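Local structure of transcobalamin-1 (Homo sapiens, 4KKI) at residues A[127-132]-A[145-150]; A[174-179]-A[397-402]; A[250-255]-A[261-266]. The protein binds vitamin B12 (cobalamin) with femtomolar affinity and carries it, protecting it from the acid of the stomach. All coordinates share one frame; numbering follows the deposited sequence.

Contact 1. Residues A[127-132]-A[145-150]; sequences QAEIEN and YQLSLD
Glu129 of helix 118-135 and Leu147 of helix 144-156 meet between two helices of the alpha6-alpha6 barrel; their CA atoms, 7.6 Å apart, are the nearest pair across the segments 127-132 and 145-150. The apolar part of the contact is one touch: Leu147 CD1 lies 3.7 Å from Glu129 CB. Leu147 reaches it because its CG stands anti to the backbone N (chi1 -158°), which carries the methyl across although the CB itself does not aim at the other helix.

The polar part brings two acids together. Glu129 CG is 4.2 Å from Asp150 OD2, the two side chains cross at about a right angle, and their carboxylate planes are turned 43° apart. Glu129 OE2 and Asp150 OD2 come within 4.5 Å with no bond between them; instead both are hydrogen-bonded to the hydroxyl of Ser92, and Glu129 OE2 also to that of Thr142, a cobalamin-binding residue. These bonds would probably ease the proximity of the two acids.

One turn before Asp150, Gln146 links the helix to the cargo: its OE1 is held by Ser91 OG and Gly93 N, while its NE2 is hydrogen-bonded to O58 of cyanocobalamin.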
loop_
_atom_site.group_PDB
_atom_site.type_symbol
_atom_site.label_atom_id
_atom_site.label_comp_id
_atom_site.label_asym_id
_atom_site.label_seq_id
_atom_site.Cartn_x
_atom_site.Cartn_y
_atom_site.Cartn_z
ATOM N N GLN A 127 -6.554 16.720 -8.560
ATOM C CA GLN A 127 -6.062 17.982 -9.095
ATOM C C GLN A 127 -5.347 18.790 -8.014
ATOM O O GLN A 127 -4.428 19.554 -8.305
ATOM C CB GLN A 127 -7.206 18.796 -9.705
ATOM C CG GLN A 127 -6.745 19.975 -10.549
ATOM C CD GLN A 127 -5.937 19.547 -11.762
ATOM O OE1 GLN A 127 -6.130 18.455 -12.301
ATOM N NE2 GLN A 127 -5.023 20.407 -12.196
ATOM N N ALA A 128 -5.771 18.616 -6.767
ATOM C CA ALA A 128 -5.119 19.283 -5.647
ATOM C C ALA A 128 -3.710 18.731 -5.450
ATOM O O ALA A 128 -2.789 19.469 -5.099
ATOM C CB ALA A 128 -5.940 19.131 -4.375
ATOM N N GLU A 129 -3.552 17.430 -5.683
ATOM C CA GLU A 129 -2.241 16.794 -5.637
ATOM C C GLU A 129 -1.330 17.421 -6.684
ATOM O O GLU A 129 -0.171 17.735 -6.409
ATOM C CB GLU A 129 -2.361 15.290 -5.897
ATOM C CG GLU A 129 -3.197 14.527 -4.879
ATOM C CD GLU A 129 -2.394 14.083 -3.669
ATOM O OE1 GLU A 129 -1.196 14.428 -3.586
ATOM O OE2 GLU A 129 -2.963 13.383 -2.803
ATOM N N ILE A 130 -1.872 17.604 -7.885
ATOM C CA ILE A 130 -1.131 18.192 -8.996
ATOM C C ILE A 130 -0.719 19.628 -8.692
ATOM O O ILE A 130 0.431 20.016 -8.907
ATOM C CB ILE A 130 -1.964 18.177 -10.294
ATOM C CG1 ILE A 130 -2.362 16.747 -10.663
ATOM C CG2 ILE A 130 -1.193 18.826 -11.434
ATOM C CD1 ILE A 130 -1.186 15.843 -10.962
ATOM N N GLU A 131 -1.662 20.414 -8.183
ATOM C CA GLU A 131 -1.407 21.820 -7.892
ATOM C C GLU A 131 -0.444 21.981 -6.722
ATOM O O GLU A 131 0.206 23.016 -6.580
ATOM C CB GLU A 131 -2.720 22.560 -7.627
ATOM C CG GLU A 131 -3.622 22.643 -8.851
ATOM C CD GLU A 131 -5.016 23.141 -8.524
ATOM O OE1 GLU A 131 -5.275 23.466 -7.347
ATOM O OE2 GLU A 131 -5.855 23.204 -9.448
ATOM N N ASN A 132 -0.347 20.953 -5.887
ATOM C CA ASN A 132 0.617 20.977 -4.798
ATOM C C ASN A 132 2.031 20.726 -5.311
ATOM O O ASN A 132 2.998 21.269 -4.778
ATOM C CB ASN A 132 0.252 19.965 -3.714
ATOM C CG ASN A 132 1.118 20.106 -2.480
ATOM O OD1 ASN A 132 0.837 20.917 -1.600
ATOM N ND2 ASN A 132 2.185 19.320 -2.414
ATOM N N TYR A 145 2.133 6.704 -4.792
ATOM C CA TYR A 145 1.324 5.512 -4.597
ATOM C C TYR A 145 -0.156 5.890 -4.641
ATOM O O TYR A 145 -0.952 5.247 -5.327
ATOM C CB TYR A 145 1.680 4.848 -3.268
ATOM C CG TYR A 145 0.968 3.545 -2.996
ATOM C CD1 TYR A 145 1.490 2.338 -3.447
ATOM C CD2 TYR A 145 -0.216 3.520 -2.271
ATOM C CE1 TYR A 145 0.846 1.142 -3.192
ATOM C CE2 TYR A 145 -0.866 2.330 -2.010
ATOM C CZ TYR A 145 -0.333 1.145 -2.473
ATOM O OH TYR A 145 -0.982 -0.039 -2.212
ATOM N N GLN A 146 -0.516 6.951 -3.923
ATOM C CA GLN A 146 -1.889 7.445 -3.928
ATOM C C GLN A 146 -2.230 8.092 -5.265
ATOM O O GLN A 146 -3.345 7.948 -5.768
ATOM C CB GLN A 146 -2.122 8.435 -2.785
ATOM C CG GLN A 146 -1.956 7.824 -1.405
ATOM C CD GLN A 146 -2.576 8.667 -0.308
ATOM O OE1 GLN A 146 -3.476 9.468 -0.558
ATOM N NE2 GLN A 146 -2.097 8.486 0.917
ATOM N N LEU A 147 -1.263 8.799 -5.839
ATOM C CA LEU A 147 -1.444 9.423 -7.142
ATOM C C LEU A 147 -1.769 8.364 -8.188
ATOM O O LEU A 147 -2.574 8.595 -9.093
ATOM C CB LEU A 147 -0.186 10.187 -7.550
ATOM C CG LEU A 147 -0.382 11.284 -8.595
ATOM C CD1 LEU A 147 -1.124 12.464 -7.985
ATOM C CD2 LEU A 147 0.949 11.723 -9.172
ATOM N N SER A 148 -1.143 7.199 -8.050
ATOM C CA SER A 148 -1.396 6.081 -8.950
ATOM C C SER A 148 -2.774 5.499 -8.674
ATOM O O SER A 148 -3.504 5.144 -9.598
ATOM C CB SER A 148 -0.329 5.000 -8.779
ATOM O OG SER A 148 0.965 5.515 -9.024
ATOM N N LEU A 149 -3.116 5.398 -7.394
ATOM C CA LEU A 149 -4.453 4.973 -6.995
ATOM C C LEU A 149 -5.502 5.906 -7.596
ATOM O O LEU A 149 -6.556 5.457 -8.045
ATOM C CB LEU A 149 -4.583 4.944 -5.469
ATOM C CG LEU A 149 -4.000 3.741 -4.726
ATOM C CD1 LEU A 149 -4.068 3.951 -3.218
ATOM C CD2 LEU A 149 -4.738 2.475 -5.118
ATOM N N ASP A 150 -5.200 7.202 -7.611
ATOM C CA ASP A 150 -6.120 8.200 -8.150
ATOM C C ASP A 150 -6.387 7.985 -9.634
ATOM O O ASP A 150 -7.539 7.914 -10.062
ATOM C CB ASP A 150 -5.578 9.611 -7.924
ATOM C CG ASP A 150 -5.453 9.959 -6.457
ATOM O OD1 ASP A 150 -6.191 9.370 -5.640
ATOM O OD2 ASP A 150 -4.609 10.816 -6.121
#

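Contact 2. Residues A[174-179]-A[397-402]; sequences NKNYYF and NDRTYW
Arg399 of the C-terminal beta domain lays its guanidinium group against the side chain of Lys175 in the alpha domain, a contact across the interface between the two domains that enclose cobalamin. Lys175 CD sits over one face of the guanidinium, 3.8 Å from Arg399 NH2 and offset toward the rim. The lysine chain is extended beyond CG and runs on past the group, leaving Lys175 NZ 3.9 Å from Arg399 NE. These like charges are not bonded; the ammonium is hydrogen-bonded to Asn137 O, which probably offsets part of their repulsion. A bend at chi3 of Arg399 (82°) turns the guanidinium to receive the methylenes on its face. At its edge, Asn176 OD1 approaches Arg399 NH2 to 4.1 Å, too long for a bond, with the amide 79° from the guanidinium plane. An alanine in place of Lys175 would probably strip the methylenes from that face, leave Asn137 O without its ammonium mate and let the guanidinium turn more freely.

Further out, a backbone bond between Arg399 and Tyr433, a cobalamin-binding residue, fixes the base of the arginine. On the other side, an Asx turn sets the 3-10 segment 175-177: Asn174 OD1 accepts from Asn176 N at 2.9 Å and, in the carbonyl plane on a lone pair, from Asn176 ND2 at 2.7 Å.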
loop_
_atom_site.group_PDB
_atom_site.type_symbol
_atom_site.label_atom_id
_atom_site.label_comp_id
_atom_site.label_asym_id
_atom_site.label_seq_id
_atom_site.Cartn_x
_atom_site.Cartn_y
_atom_site.Cartn_z
ATOM N N ASN A 174 11.140 10.284 -12.156
ATOM C CA ASN A 174 10.619 11.199 -11.146
ATOM C C ASN A 174 11.025 10.763 -9.745
ATOM O O ASN A 174 10.975 9.578 -9.416
ATOM C CB ASN A 174 9.096 11.304 -11.237
ATOM C CG ASN A 174 8.532 12.403 -10.356
ATOM O OD1 ASN A 174 8.407 12.242 -9.141
ATOM N ND2 ASN A 174 8.182 13.527 -10.968
ATOM N N LYS A 175 11.419 11.731 -8.925
ATOM C CA LYS A 175 11.959 11.454 -7.597
ATOM C C LYS A 175 10.966 10.745 -6.679
ATOM O O LYS A 175 11.365 10.029 -5.760
ATOM C CB LYS A 175 12.439 12.750 -6.940
ATOM C CG LYS A 175 11.356 13.808 -6.787
ATOM C CD LYS A 175 11.880 15.045 -6.074
ATOM C CE LYS A 175 10.781 16.079 -5.888
ATOM N NZ LYS A 175 11.264 17.287 -5.161
ATOM N N ASN A 176 9.676 10.936 -6.934
ATOM C CA ASN A 176 8.639 10.396 -6.061
ATOM C C ASN A 176 8.497 8.880 -6.122
ATOM O O ASN A 176 7.726 8.293 -5.363
ATOM C CB ASN A 176 7.294 11.063 -6.345
ATOM C CG ASN A 176 7.270 12.516 -5.927
ATOM O OD1 ASN A 176 7.131 12.829 -4.747
ATOM N ND2 ASN A 176 7.404 13.415 -6.897
ATOM N N TYR A 177 9.239 8.252 -7.028
ATOM C CA TYR A 177 9.265 6.800 -7.114
ATOM C C TYR A 177 10.285 6.232 -6.135
ATOM O O TYR A 177 10.370 5.018 -5.950
ATOM C CB TYR A 177 9.618 6.351 -8.533
ATOM C CG TYR A 177 8.473 6.414 -9.519
ATOM C CD1 TYR A 177 7.423 5.508 -9.454
ATOM C CD2 TYR A 177 8.457 7.363 -10.533
ATOM C CE1 TYR A 177 6.379 5.554 -10.363
ATOM C CE2 TYR A 177 7.420 7.417 -11.445
ATOM C CZ TYR A 177 6.385 6.510 -11.357
ATOM O OH TYR A 177 5.354 6.566 -12.267
ATOM N N TYR A 178 11.055 7.118 -5.511
ATOM C CA TYR A 178 12.161 6.703 -4.655
ATOM C C TYR A 178 12.064 7.284 -3.248
ATOM O O TYR A 178 11.751 8.460 -3.067
ATOM C CB TYR A 178 13.498 7.105 -5.288
ATOM C CG TYR A 178 13.663 6.633 -6.715
ATOM C CD1 TYR A 178 13.214 7.404 -7.779
ATOM C CD2 TYR A 178 14.265 5.414 -6.999
ATOM C CE1 TYR A 178 13.360 6.976 -9.085
ATOM C CE2 TYR A 178 14.415 4.976 -8.302
ATOM C CZ TYR A 178 13.959 5.762 -9.340
ATOM O OH TYR A 178 14.104 5.336 -10.640
ATOM N N PHE A 179 12.327 6.444 -2.253
ATOM C CA PHE A 179 12.450 6.901 -0.877
ATOM C C PHE A 179 13.914 6.803 -0.480
ATOM O O PHE A 179 14.370 5.763 -0.008
ATOM C CB PHE A 179 11.584 6.056 0.055
ATOM C CG PHE A 179 10.111 6.203 -0.190
ATOM C CD1 PHE A 179 9.583 7.415 -0.600
ATOM C CD2 PHE A 179 9.256 5.128 -0.019
ATOM C CE1 PHE A 179 8.227 7.556 -0.830
ATOM C CE2 PHE A 179 7.900 5.260 -0.249
ATOM C CZ PHE A 179 7.385 6.476 -0.654
ATOM N N ASN A 397 5.926 18.137 2.884
ATOM C CA ASN A 397 6.500 19.067 1.915
ATOM C C ASN A 397 8.019 19.108 1.995
ATOM O O ASN A 397 8.699 19.258 0.980
ATOM C CB ASN A 397 5.916 20.470 2.090
ATOM C CG ASN A 397 4.503 20.586 1.544
ATOM O OD1 ASN A 397 4.183 20.026 0.495
ATOM N ND2 ASN A 397 3.652 21.317 2.255
ATOM N N ASP A 398 8.550 18.961 3.206
ATOM C CA ASP A 398 9.993 18.906 3.402
ATOM C C ASP A 398 10.544 17.536 3.016
ATOM O O ASP A 398 11.757 17.342 2.958
ATOM C CB ASP A 398 10.360 19.227 4.854
ATOM C CG ASP A 398 10.010 20.650 5.243
ATOM O OD1 ASP A 398 9.974 21.523 4.350
ATOM O OD2 ASP A 398 9.770 20.896 6.444
ATOM N N ARG A 399 9.638 16.593 2.757
ATOM C CA ARG A 399 10.005 15.233 2.370
ATOM C C ARG A 399 10.869 14.572 3.443
ATOM O O ARG A 399 11.811 13.841 3.140
ATOM C CB ARG A 399 10.711 15.229 1.006
ATOM C CG ARG A 399 10.005 16.076 -0.047
ATOM C CD ARG A 399 10.726 16.072 -1.389
ATOM N NE ARG A 399 10.410 14.888 -2.185
ATOM C CZ ARG A 399 11.268 13.908 -2.440
ATOM N NH1 ARG A 399 12.505 13.968 -1.965
ATOM N NH2 ARG A 399 10.893 12.869 -3.173
ATOM N N THR A 400 10.536 14.838 4.702
ATOM C CA THR A 400 11.285 14.306 5.832
ATOM C C THR A 400 10.432 13.337 6.640
ATOM O O THR A 400 9.212 13.481 6.700
ATOM C CB THR A 400 11.750 15.429 6.771
ATOM O OG1 THR A 400 10.606 16.085 7.333
ATOM C CG2 THR A 400 12.594 16.443 6.019
ATOM N N TYR A 401 11.076 12.358 7.269
ATOM C CA TYR A 401 10.362 11.392 8.097
ATOM C C TYR A 401 11.296 10.649 9.046
ATOM O O TYR A 401 12.517 10.712 8.910
ATOM C CB TYR A 401 9.614 10.385 7.226
ATOM C CG TYR A 401 10.501 9.341 6.582
ATOM C CD1 TYR A 401 11.350 9.671 5.533
ATOM C CD2 TYR A 401 10.480 8.020 7.017
ATOM C CE1 TYR A 401 12.159 8.718 4.940
ATOM C CE2 TYR A 401 11.283 7.060 6.429
ATOM C CZ TYR A 401 12.121 7.415 5.391
ATOM O OH TYR A 401 12.922 6.464 4.803
ATOM N N TRP A 402 10.708 9.946 10.008
ATOM C CA TRP A 402 11.477 9.110 10.920
ATOM C C TRP A 402 11.551 7.685 10.382
ATOM O O TRP A 402 10.527 7.061 10.101
ATOM C CB TRP A 402 10.867 9.126 12.325
ATOM C CG TRP A 402 10.971 10.458 13.009
ATOM C CD1 TRP A 402 9.988 11.398 13.133
ATOM C CD2 TRP A 402 12.125 11.001 13.662
ATOM N NE1 TRP A 402 10.457 12.490 13.821
ATOM C CE2 TRP A 402 11.771 12.270 14.160
ATOM C CE3 TRP A 402 13.429 10.535 13.875
ATOM C CZ2 TRP A 402 12.664 13.082 14.855
ATOM C CZ3 TRP A 402 14.317 11.342 14.567
ATOM C CH2 TRP A 402 13.932 12.601 15.048
#

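Contact 3. Residues A[250-255]-A[261-266]; sequences ALFVSS and NDWNCQ
Leu251 packs over one face of the Trp263 indole in a CH-pi contact: Leu251 CD1 stands 3.7 Å from the centroid of the six-membered ring and only 14° off its normal. Leu251 CB adds a touch nearer the rim, 3.6 Å from Trp263 CZ3. The indole gets there with its CG anti to the backbone N (chi1 -179°), which sets the six-membered ring against Leu251. Its opposite face lies against the backbone of its own segment, with Cys265 CA 3.5 Å above the plane, so the indole is sandwiched between Leu251 CD1, over its centre, and Cys265 CA, offset toward the rim.

Phe252 meets the same indole at the edge, its CE1 being 3.8 Å from Trp263 CH2. That CE1 also takes part in a sulfur-aromatic contact: Cys265 SG lies 85° off the phenyl normal, close to the ring plane, and 3.8 Å from Phe252 CE1. The sulfur is fixed by its disulfide to Cys26.

Polar bonds join none of these side chains across the contact. Trp263 NE1 is hydrogen-bonded to Thr268 OG1, one turn into the following helix, and Asn264 caps that helix through a weak bond from Gln266 N to its OD1.

The cluster thus joins the end of helix 244-252 to the start of helix 265-277. Helix 213-229 closes on it through Val225 and Leu229, which touch Leu251, with Leu229 also reaching Trp263.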
loop_
_atom_site.group_PDB
_atom_site.type_symbol
_atom_site.label_atom_id
_atom_site.label_comp_id
_atom_site.label_asym_id
_atom_site.label_seq_id
_atom_site.Cartn_x
_atom_site.Cartn_y
_atom_site.Cartn_z
ATOM N N ALA A 250 1.244 -6.032 -10.833
ATOM C CA ALA A 250 1.869 -5.217 -11.869
ATOM C C ALA A 250 2.505 -6.083 -12.955
ATOM O O ALA A 250 2.381 -5.788 -14.142
ATOM C CB ALA A 250 2.900 -4.284 -11.256
ATOM N N LEU A 251 3.176 -7.155 -12.543
ATOM C CA LEU A 251 3.812 -8.063 -13.492
ATOM C C LEU A 251 2.786 -8.929 -14.226
ATOM O O LEU A 251 3.012 -9.330 -15.370
ATOM C CB LEU A 251 4.855 -8.943 -12.794
ATOM C CG LEU A 251 6.068 -8.221 -12.196
ATOM C CD1 LEU A 251 7.015 -9.214 -11.547
ATOM C CD2 LEU A 251 6.795 -7.399 -13.254
ATOM N N PHE A 252 1.667 -9.213 -13.563
ATOM C CA PHE A 252 0.568 -9.957 -14.178
ATOM C C PHE A 252 0.071 -9.275 -15.449
ATOM O O PHE A 252 -0.202 -9.932 -16.450
ATOM C CB PHE A 252 -0.614 -10.098 -13.209
ATOM C CG PHE A 252 -0.448 -11.187 -12.186
ATOM C CD1 PHE A 252 0.689 -11.980 -12.168
ATOM C CD2 PHE A 252 -1.439 -11.423 -11.248
ATOM C CE1 PHE A 252 0.835 -12.982 -11.228
ATOM C CE2 PHE A 252 -1.302 -12.426 -10.308
ATOM C CZ PHE A 252 -0.161 -13.207 -10.296
ATOM N N VAL A 253 -0.045 -7.950 -15.399
ATOM C CA VAL A 253 -0.647 -7.198 -16.492
ATOM C C VAL A 253 0.382 -6.606 -17.452
ATOM O O VAL A 253 0.020 -5.916 -18.405
ATOM C CB VAL A 253 -1.544 -6.059 -15.960
ATOM C CG1 VAL A 253 -2.563 -6.609 -14.970
ATOM C CG2 VAL A 253 -0.700 -4.970 -15.315
ATOM N N SER A 254 1.660 -6.878 -17.205
ATOM C CA SER A 254 2.722 -6.286 -18.015
ATOM C C SER A 254 3.703 -7.318 -18.578
ATOM O O SER A 254 4.916 -7.105 -18.570
ATOM C CB SER A 254 3.462 -5.204 -17.220
ATOM O OG SER A 254 4.015 -5.723 -16.024
ATOM N N SER A 255 3.171 -8.421 -19.089
ATOM C CA SER A 255 3.986 -9.482 -19.669
ATOM C C SER A 255 4.663 -9.057 -20.966
ATOM O O SER A 255 5.494 -9.772 -21.502
ATOM C CB SER A 255 3.142 -10.725 -19.921
ATOM O OG SER A 255 1.887 -10.623 -19.285
ATOM N N ASN A 261 12.045 -16.073 -18.325
ATOM C CA ASN A 261 13.250 -16.266 -17.526
ATOM C C ASN A 261 13.682 -15.010 -16.771
ATOM O O ASN A 261 14.745 -14.982 -16.151
ATOM C CB ASN A 261 14.394 -16.814 -18.388
ATOM C CG ASN A 261 14.561 -16.054 -19.691
ATOM O OD1 ASN A 261 14.337 -14.846 -19.755
ATOM N ND2 ASN A 261 14.953 -16.765 -20.741
ATOM N N ASP A 262 12.855 -13.972 -16.827
ATOM C CA ASP A 262 13.094 -12.771 -16.038
ATOM C C ASP A 262 12.406 -12.898 -14.684
ATOM O O ASP A 262 12.767 -12.216 -13.724
ATOM C CB ASP A 262 12.592 -11.524 -16.770
ATOM C CG ASP A 262 13.395 -11.216 -18.021
ATOM O OD1 ASP A 262 14.587 -11.583 -18.074
ATOM O OD2 ASP A 262 12.833 -10.600 -18.952
ATOM N N TRP A 263 11.417 -13.783 -14.612
ATOM C CA TRP A 263 10.640 -13.958 -13.392
ATOM C C TRP A 263 9.996 -15.335 -13.312
ATOM O O TRP A 263 9.313 -15.768 -14.239
ATOM C CB TRP A 263 9.552 -12.888 -13.294
ATOM C CG TRP A 263 8.720 -12.992 -12.053
ATOM C CD1 TRP A 263 9.162 -13.256 -10.788
ATOM C CD2 TRP A 263 7.298 -12.847 -11.960
ATOM N NE1 TRP A 263 8.102 -13.276 -9.912
ATOM C CE2 TRP A 263 6.947 -13.028 -10.606
ATOM C CE3 TRP A 263 6.287 -12.577 -12.888
ATOM C CZ2 TRP A 263 5.630 -12.948 -10.159
ATOM C CZ3 TRP A 263 4.980 -12.498 -12.441
ATOM C CH2 TRP A 263 4.662 -12.681 -11.091
ATOM N N ASN A 264 10.215 -16.015 -12.194
ATOM C CA ASN A 264 9.528 -17.265 -11.912
ATOM C C ASN A 264 8.385 -16.979 -10.949
ATOM O O ASN A 264 8.599 -16.853 -9.741
ATOM C CB ASN A 264 10.502 -18.276 -11.303
ATOM C CG ASN A 264 9.912 -19.672 -11.190
ATOM O OD1 ASN A 264 8.695 -19.851 -11.173
ATOM N ND2 ASN A 264 10.780 -20.671 -11.105
ATOM N N CYS A 265 7.174 -16.868 -11.489
ATOM C CA CYS A 265 6.004 -16.513 -10.689
ATOM C C CYS A 265 5.723 -17.550 -9.610
ATOM O O CYS A 265 5.301 -17.209 -8.507
ATOM C CB CYS A 265 4.771 -16.338 -11.581
ATOM S SG CYS A 265 3.258 -15.874 -10.692
ATOM N N GLN A 266 5.960 -18.816 -9.934
ATOM C CA GLN A 266 5.681 -19.897 -9.001
ATOM C C GLN A 266 6.577 -19.823 -7.765
ATOM O O GLN A 266 6.115 -20.047 -6.647
ATOM C CB GLN A 266 5.827 -21.256 -9.689
ATOM C CG GLN A 266 5.244 -22.406 -8.891
ATOM C CD GLN A 266 3.745 -22.271 -8.689
ATOM O OE1 GLN A 266 3.242 -22.415 -7.575
ATOM N NE2 GLN A 266 3.023 -21.998 -9.771
#

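Contacts 1 and 3 are both buried and both join successive helices of the alpha domain, yet their centres lie about 27 Å apart and their chemistry differs: contact 3 is apolar packing of a leucine, two aromatic rings and a disulfide sulfur away from the cobalamin site, whereas contact 1 combines one apolar touch with two acids beside binding residues. Contact 2, only partly buried, is the one that spans the alpha and beta domains, and it relies on aliphatic carbons covering a charged group. Contacts 1 and 2 meet where Asn132 ND2 packs 3.6 Å from Asn397 OD1, their centres about 14 Å apart. Contact 3 touches neither, its nearest atoms being about 10 Å from each.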